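Local coordinates for protein ureidoglycolate hydrolase (Arabidopsis thaliana, PDB 4PXE) that hydrolyses (S)-ureidoglycolate to glyoxylate, ammonium and carbon dioxide with the help of two manganese ions per subunit, the last step of ureide breakdown, at residues 101-106 with 399-404; 234-239 with 261-266. All coordinates share one frame; numbering follows the deposited sequence.

Contact 1. Residues 101-106 with 399-404. With MN (manganese (II) ion), chain D; MN (manganese (II) ion), chain C.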
loop_
_atom_site.group_PDB
_atom_site.type_symbol
_atom_site.label_atom_id
_atom_site.label_comp_id
_atom_site.label_asym_id
_atom_site.label_seq_id
_atom_site.Cartn_x
_atom_site.Cartn_y
_atom_site.Cartn_z
ATOM N N LYS A 101 -23.684 3.361 0.070
ATOM C CA LYS A 101 -24.655 2.442 -0.523
ATOM C C LYS A 101 -25.536 3.089 -1.602
ATOM O O LYS A 101 -26.363 2.413 -2.210
ATOM C CB LYS A 101 -25.608 1.892 0.557
ATOM C CG LYS A 101 -24.953 1.355 1.823
ATOM C CD LYS A 101 -25.992 0.726 2.772
ATOM C CE LYS A 101 -27.058 1.699 3.254
ATOM N NZ LYS A 101 -27.880 1.085 4.367
ATOM N N TYR A 102 -25.370 4.390 -1.825
ATOM C CA TYR A 102 -26.316 5.166 -2.645
ATOM C C TYR A 102 -25.740 5.650 -3.978
ATOM O O TYR A 102 -26.469 5.759 -4.972
ATOM C CB TYR A 102 -26.877 6.354 -1.834
ATOM C CG TYR A 102 -27.635 5.924 -0.598
ATOM C CD1 TYR A 102 -29.011 5.708 -0.643
ATOM C CD2 TYR A 102 -26.971 5.726 0.610
ATOM C CE1 TYR A 102 -29.704 5.293 0.482
ATOM C CE2 TYR A 102 -27.654 5.316 1.738
ATOM C CZ TYR A 102 -29.022 5.106 1.664
ATOM O OH TYR A 102 -29.714 4.690 2.788
ATOM N N ASP A 103 -24.439 5.920 -3.992
ATOM C CA ASP A 103 -23.756 6.350 -5.209
ATOM C C ASP A 103 -23.965 5.321 -6.318
ATOM O O ASP A 103 -23.678 4.141 -6.137
ATOM C CB ASP A 103 -22.273 6.523 -4.882
ATOM C CG ASP A 103 -21.458 6.934 -6.063
ATOM O OD1 ASP A 103 -22.006 7.458 -7.039
ATOM O OD2 ASP A 103 -20.235 6.742 -6.008
ATOM N N GLY A 104 -24.512 5.762 -7.449
ATOM C CA GLY A 104 -24.809 4.867 -8.565
ATOM C C GLY A 104 -26.051 4.003 -8.383
ATOM O O GLY A 104 -26.943 3.950 -9.248
ATOM N N VAL A 105 -26.097 3.318 -7.242
ATOM C CA VAL A 105 -27.156 2.349 -6.979
ATOM C C VAL A 105 -28.552 2.969 -7.073
ATOM O O VAL A 105 -29.462 2.359 -7.635
ATOM C CB VAL A 105 -26.961 1.659 -5.613
ATOM C CG1 VAL A 105 -28.094 0.694 -5.340
ATOM C CG2 VAL A 105 -25.632 0.911 -5.582
ATOM N N VAL A 106 -28.719 4.188 -6.564
ATOM C CA VAL A 106 -30.030 4.845 -6.654
ATOM C C VAL A 106 -30.529 4.966 -8.095
ATOM O O VAL A 106 -31.712 4.736 -8.362
ATOM C CB VAL A 106 -30.030 6.231 -5.976
ATOM C CG1 VAL A 106 -31.322 6.993 -6.287
ATOM C CG2 VAL A 106 -29.820 6.085 -4.457
ATOM N N GLY A 399 -24.118 16.278 2.023
ATOM C CA GLY A 399 -23.352 16.098 0.806
ATOM C C GLY A 399 -22.389 14.929 0.807
ATOM O O GLY A 399 -21.680 14.737 -0.178
ATOM N N TYR A 400 -22.371 14.139 1.878
ATOM C CA TYR A 400 -21.354 13.097 2.025
ATOM C C TYR A 400 -21.440 12.077 0.897
ATOM O O TYR A 400 -22.528 11.611 0.549
ATOM C CB TYR A 400 -21.563 12.316 3.322
ATOM C CG TYR A 400 -21.416 13.055 4.630
ATOM C CD1 TYR A 400 -20.475 14.061 4.807
ATOM C CD2 TYR A 400 -22.226 12.714 5.705
ATOM C CE1 TYR A 400 -20.340 14.703 6.045
ATOM C CE2 TYR A 400 -22.103 13.344 6.928
ATOM C CZ TYR A 400 -21.165 14.333 7.091
ATOM O OH TYR A 400 -21.064 14.960 8.322
ATOM N N SER A 401 -20.288 11.703 0.351
ATOM C CA SER A 401 -20.235 10.621 -0.616
ATOM C C SER A 401 -18.837 10.003 -0.619
ATOM O O SER A 401 -17.888 10.592 -0.090
ATOM C CB SER A 401 -20.653 11.117 -2.005
ATOM O OG SER A 401 -20.921 10.031 -2.873
ATOM N N HIS A 402 -18.722 8.807 -1.184
ATOM C CA HIS A 402 -17.470 8.040 -1.173
ATOM C C HIS A 402 -16.999 7.730 0.243
ATOM O O HIS A 402 -15.801 7.643 0.519
ATOM C CB HIS A 402 -16.372 8.741 -1.980
ATOM C CG HIS A 402 -16.520 8.576 -3.455
ATOM N ND1 HIS A 402 -15.620 9.099 -4.361
ATOM C CD2 HIS A 402 -17.468 7.945 -4.185
ATOM C CE1 HIS A 402 -16.004 8.792 -5.585
ATOM N NE2 HIS A 402 -17.121 8.088 -5.508
ATOM N N LYS A 403 -17.969 7.545 1.131
ATOM C CA LYS A 403 -17.707 7.169 2.517
ATOM C C LYS A 403 -19.019 6.638 3.092
ATOM O O LYS A 403 -20.098 6.942 2.566
ATOM C CB LYS A 403 -17.124 8.335 3.335
ATOM C CG LYS A 403 -17.925 9.616 3.326
ATOM C CD LYS A 403 -17.146 10.679 4.088
ATOM C CE LYS A 403 -17.811 12.034 4.002
ATOM N NZ LYS A 403 -17.006 13.028 4.775
ATOM N N PRO A 404 -18.941 5.830 4.163
ATOM C CA PRO A 404 -20.142 5.138 4.647
ATOM C C PRO A 404 -21.215 6.047 5.252
ATOM O O PRO A 404 -22.334 5.584 5.459
ATOM C CB PRO A 404 -19.590 4.173 5.710
ATOM C CG PRO A 404 -18.267 4.715 6.081
ATOM C CD PRO A 404 -17.723 5.334 4.827
HETATM MN MN MN D . -18.588 7.581 -7.221
HETATM MN MN MN C . -21.804 7.706 -9.207
HETATM O O HOH W 1 -21.964 8.300 -11.350
HETATM O O HOH W 2 -19.610 7.388 -9.093
HETATM O O HOH W 3 -20.840 9.988 -9.163
HETATM O O HOH W 4 -18.931 9.378 -7.268
#

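Contact 2. Residues 234-239 with 261-266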
loop_
_atom_site.group_PDB
_atom_site.type_symbol
_atom_site.label_atom_id
_atom_site.label_comp_id
_atom_site.label_asym_id
_atom_site.label_seq_id
_atom_site.Cartn_x
_atom_site.Cartn_y
_atom_site.Cartn_z
ATOM N N LEU A 234 -4.101 11.581 -13.419
ATOM C CA LEU A 234 -2.697 11.418 -13.748
ATOM C C LEU A 234 -2.109 10.274 -12.928
ATOM O O LEU A 234 -2.491 10.071 -11.776
ATOM C CB LEU A 234 -1.927 12.691 -13.385
ATOM C CG LEU A 234 -2.516 14.074 -13.673
ATOM C CD1 LEU A 234 -1.629 15.165 -13.100
ATOM C CD2 LEU A 234 -2.668 14.258 -15.168
ATOM N N LYS A 235 -1.183 9.536 -13.531
ATOM C CA LYS A 235 -0.359 8.566 -12.812
ATOM C C LYS A 235 1.087 9.031 -12.882
ATOM O O LYS A 235 1.590 9.335 -13.964
ATOM C CB LYS A 235 -0.443 7.193 -13.467
ATOM C CG LYS A 235 -1.616 6.345 -13.045
ATOM C CD LYS A 235 -1.266 4.862 -13.163
ATOM C CE LYS A 235 -0.964 4.467 -14.605
ATOM N NZ LYS A 235 -0.599 3.019 -14.711
ATOM N N VAL A 236 1.762 9.063 -11.735
ATOM C CA VAL A 236 3.133 9.538 -11.664
ATOM C C VAL A 236 3.978 8.561 -10.869
ATOM O O VAL A 236 3.556 8.067 -9.818
ATOM C CB VAL A 236 3.203 10.930 -11.002
ATOM C CG1 VAL A 236 4.627 11.458 -10.985
ATOM C CG2 VAL A 236 2.280 11.911 -11.732
ATOM N N GLU A 237 5.165 8.261 -11.381
ATOM C CA GLU A 237 6.123 7.462 -10.628
ATOM C C GLU A 237 7.494 8.113 -10.592
ATOM O O GLU A 237 7.955 8.683 -11.586
ATOM C CB GLU A 237 6.222 6.037 -11.181
ATOM C CG GLU A 237 4.906 5.278 -11.099
ATOM C CD GLU A 237 5.055 3.784 -11.314
ATOM O OE1 GLU A 237 6.090 3.348 -11.870
ATOM O OE2 GLU A 237 4.127 3.044 -10.920
ATOM N N PHE A 238 8.129 8.033 -9.428
ATOM C CA PHE A 238 9.511 8.461 -9.251
ATOM C C PHE A 238 10.361 7.239 -8.913
ATOM O O PHE A 238 9.894 6.341 -8.211
ATOM C CB PHE A 238 9.632 9.451 -8.096
ATOM C CG PHE A 238 8.944 10.770 -8.326
ATOM C CD1 PHE A 238 9.521 11.742 -9.136
ATOM C CD2 PHE A 238 7.750 11.055 -7.681
ATOM C CE1 PHE A 238 8.905 12.965 -9.309
ATOM C CE2 PHE A 238 7.131 12.284 -7.852
ATOM C CZ PHE A 238 7.708 13.234 -8.666
ATOM N N GLU A 239 11.598 7.205 -9.411
ATOM C CA GLU A 239 12.528 6.125 -9.064
ATOM C C GLU A 239 13.841 6.659 -8.506
ATOM O O GLU A 239 14.411 7.612 -9.046
ATOM C CB GLU A 239 12.813 5.237 -10.287
ATOM C CG GLU A 239 11.655 4.325 -10.679
ATOM C CD GLU A 239 11.902 3.560 -11.971
ATOM O OE1 GLU A 239 12.861 3.901 -12.691
ATOM O OE2 GLU A 239 11.123 2.629 -12.270
ATOM N N ALA A 261 5.914 13.090 -1.732
ATOM C CA ALA A 261 5.336 14.005 -0.743
ATOM C C ALA A 261 5.324 15.436 -1.275
ATOM O O ALA A 261 4.319 16.158 -1.151
ATOM C CB ALA A 261 6.110 13.927 0.563
ATOM N N GLU A 262 6.429 15.835 -1.891
ATOM C CA GLU A 262 6.532 17.170 -2.464
ATOM C C GLU A 262 5.559 17.361 -3.610
ATOM O O GLU A 262 4.966 18.443 -3.747
ATOM C CB GLU A 262 7.971 17.463 -2.905
ATOM C CG GLU A 262 8.885 17.607 -1.713
ATOM C CD GLU A 262 10.360 17.696 -2.060
ATOM O OE1 GLU A 262 10.794 17.058 -3.041
ATOM O OE2 GLU A 262 11.083 18.396 -1.322
ATOM N N LEU A 263 5.370 16.330 -4.432
ATOM C CA LEU A 263 4.433 16.455 -5.547
ATOM C C LEU A 263 3.003 16.571 -5.043
ATOM O O LEU A 263 2.233 17.369 -5.574
ATOM C CB LEU A 263 4.570 15.318 -6.566
ATOM C CG LEU A 263 3.735 15.489 -7.845
ATOM C CD1 LEU A 263 4.049 16.807 -8.583
ATOM C CD2 LEU A 263 3.892 14.301 -8.772
ATOM N N ALA A 264 2.647 15.809 -4.015
ATOM C CA ALA A 264 1.281 15.890 -3.479
ATOM C C ALA A 264 0.994 17.293 -2.970
ATOM O O ALA A 264 -0.108 17.818 -3.180
ATOM C CB ALA A 264 1.084 14.868 -2.367
ATOM N N LEU A 265 1.967 17.905 -2.300
ATOM C CA LEU A 265 1.803 19.266 -1.802
ATOM C C LEU A 265 1.764 20.273 -2.957
ATOM O O LEU A 265 1.057 21.291 -2.879
ATOM C CB LEU A 265 2.894 19.607 -0.780
ATOM C CG LEU A 265 2.685 18.840 0.531
ATOM C CD1 LEU A 265 3.974 18.715 1.339
ATOM C CD2 LEU A 265 1.590 19.485 1.372
ATOM N N ALA A 266 2.481 19.987 -4.040
ATOM C CA ALA A 266 2.423 20.863 -5.217
ATOM C C ALA A 266 1.057 20.819 -5.893
ATOM O O ALA A 266 0.568 21.842 -6.379
ATOM C CB ALA A 266 3.535 20.531 -6.228
#

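Contact 1. Residues 101-106 with 399-404
Asp103 and His402 meet through a metal: the manganese ion of chain D takes Asp103 OD2 at 2.2 Å and His402 NE2 at 2.3 Å. As fellow ligands the two side chains are close without being hydrogen-bonded, Asp103 OD2 lying 3.4 Å from His402 NE2, at the edge of the imidazole and in its plane, with carboxylate and ring planes 47° apart. The other oxygen, Asp103 OD1, holds the manganese ion of chain C at 2.2 Å, and water 2 touches both ions. A carboxylate suits this place because its two oxygens can serve one ion each. With chi1 at 179°, Asp103 CG is anti to the backbone N, which sets the carboxylate alongside the pair of ions, one oxygen facing each. This aspartate-bridged pair is the dinuclear centre of the peptidase M20 family; Glu138 completes the protein ligands of the chain D ion, while His92 and His208 bind the chain C ion.

Hydrogen bonds from outside the two segments hold the site in place: His402 ND1 bonds to the backbone oxygen of Asn294 of the second subunit, which helps fix the ring's rotation and present NE2 to the metal, and His244 of that subunit stacks on the ring. Glu406 ties the segments together, accepting from the backbone N of Tyr102 and Asp103 through OE1 and bonding Ser401 OG through OE2.

Beyond the metal, the segments only graze each other: Asp103 CB lies 4.3 Å from Ser401 OG.

Contact 2. Residues 234-239 with 261-266
Leu263 reaches from helix 256-272 to Val236 and Phe238 on strand 222-239, a helix-on-sheet packing within the part of the M20 enzyme involved in dimerization. One methyl, Leu263 CD2, carries nearly all of it. Chi1 of -173° sets Leu263 CG anti to the backbone N, extending the branched end from the helix toward the strand.

Val236 and Leu263 meet tip to tip, with Val236 CG1 3.7 Å from Leu263 CD2. A beta-branched valine suits an extended strand, and its short side chain puts two methyls close to the backbone for the longer leucine to reach. Phe238, two residues on, points to the same side of the strand. Its chi1 of -66° places CG beside the backbone N, which carries ring atoms CE2 and CZ to Leu263 CD2, and the ring crosses the leucine side chain at a slant. Glu237, between them, points away from the helix and bonds through OE2 to His301 ND1, the alternation expected of a strand.

Elsewhere on the helix, Ala261 packs on Ala261 of the second subunit and Leu265 on its Leu265, while Glu262 makes a salt bridge with Arg332. Phe238 CE2 meets the end of the leucine at Leu263 CD2, 3.9 Å away, and its start at Leu263 CB, 4.2 Å away.

Contact 1 sits at the metal centre, its centre about 11 Å from the centre of the chain, whereas the centre of contact 2 lies about 24 Å from it and away from the annotated sites. The centres of the two contacts are about 28 Å apart and their nearest atoms about 15 Å, so they do not touch. Both segments of contact 2 fall in sequence between 101-106 and 399-404. The dimer relates them: helix 256-272 of contact 2 packs on the second subunit, and that subunit contributes substrate-binding residues to the site that holds contact 1. Glyoxylate lies about 4 Å from the His402 side chain, placing contact 1 directly beside the product.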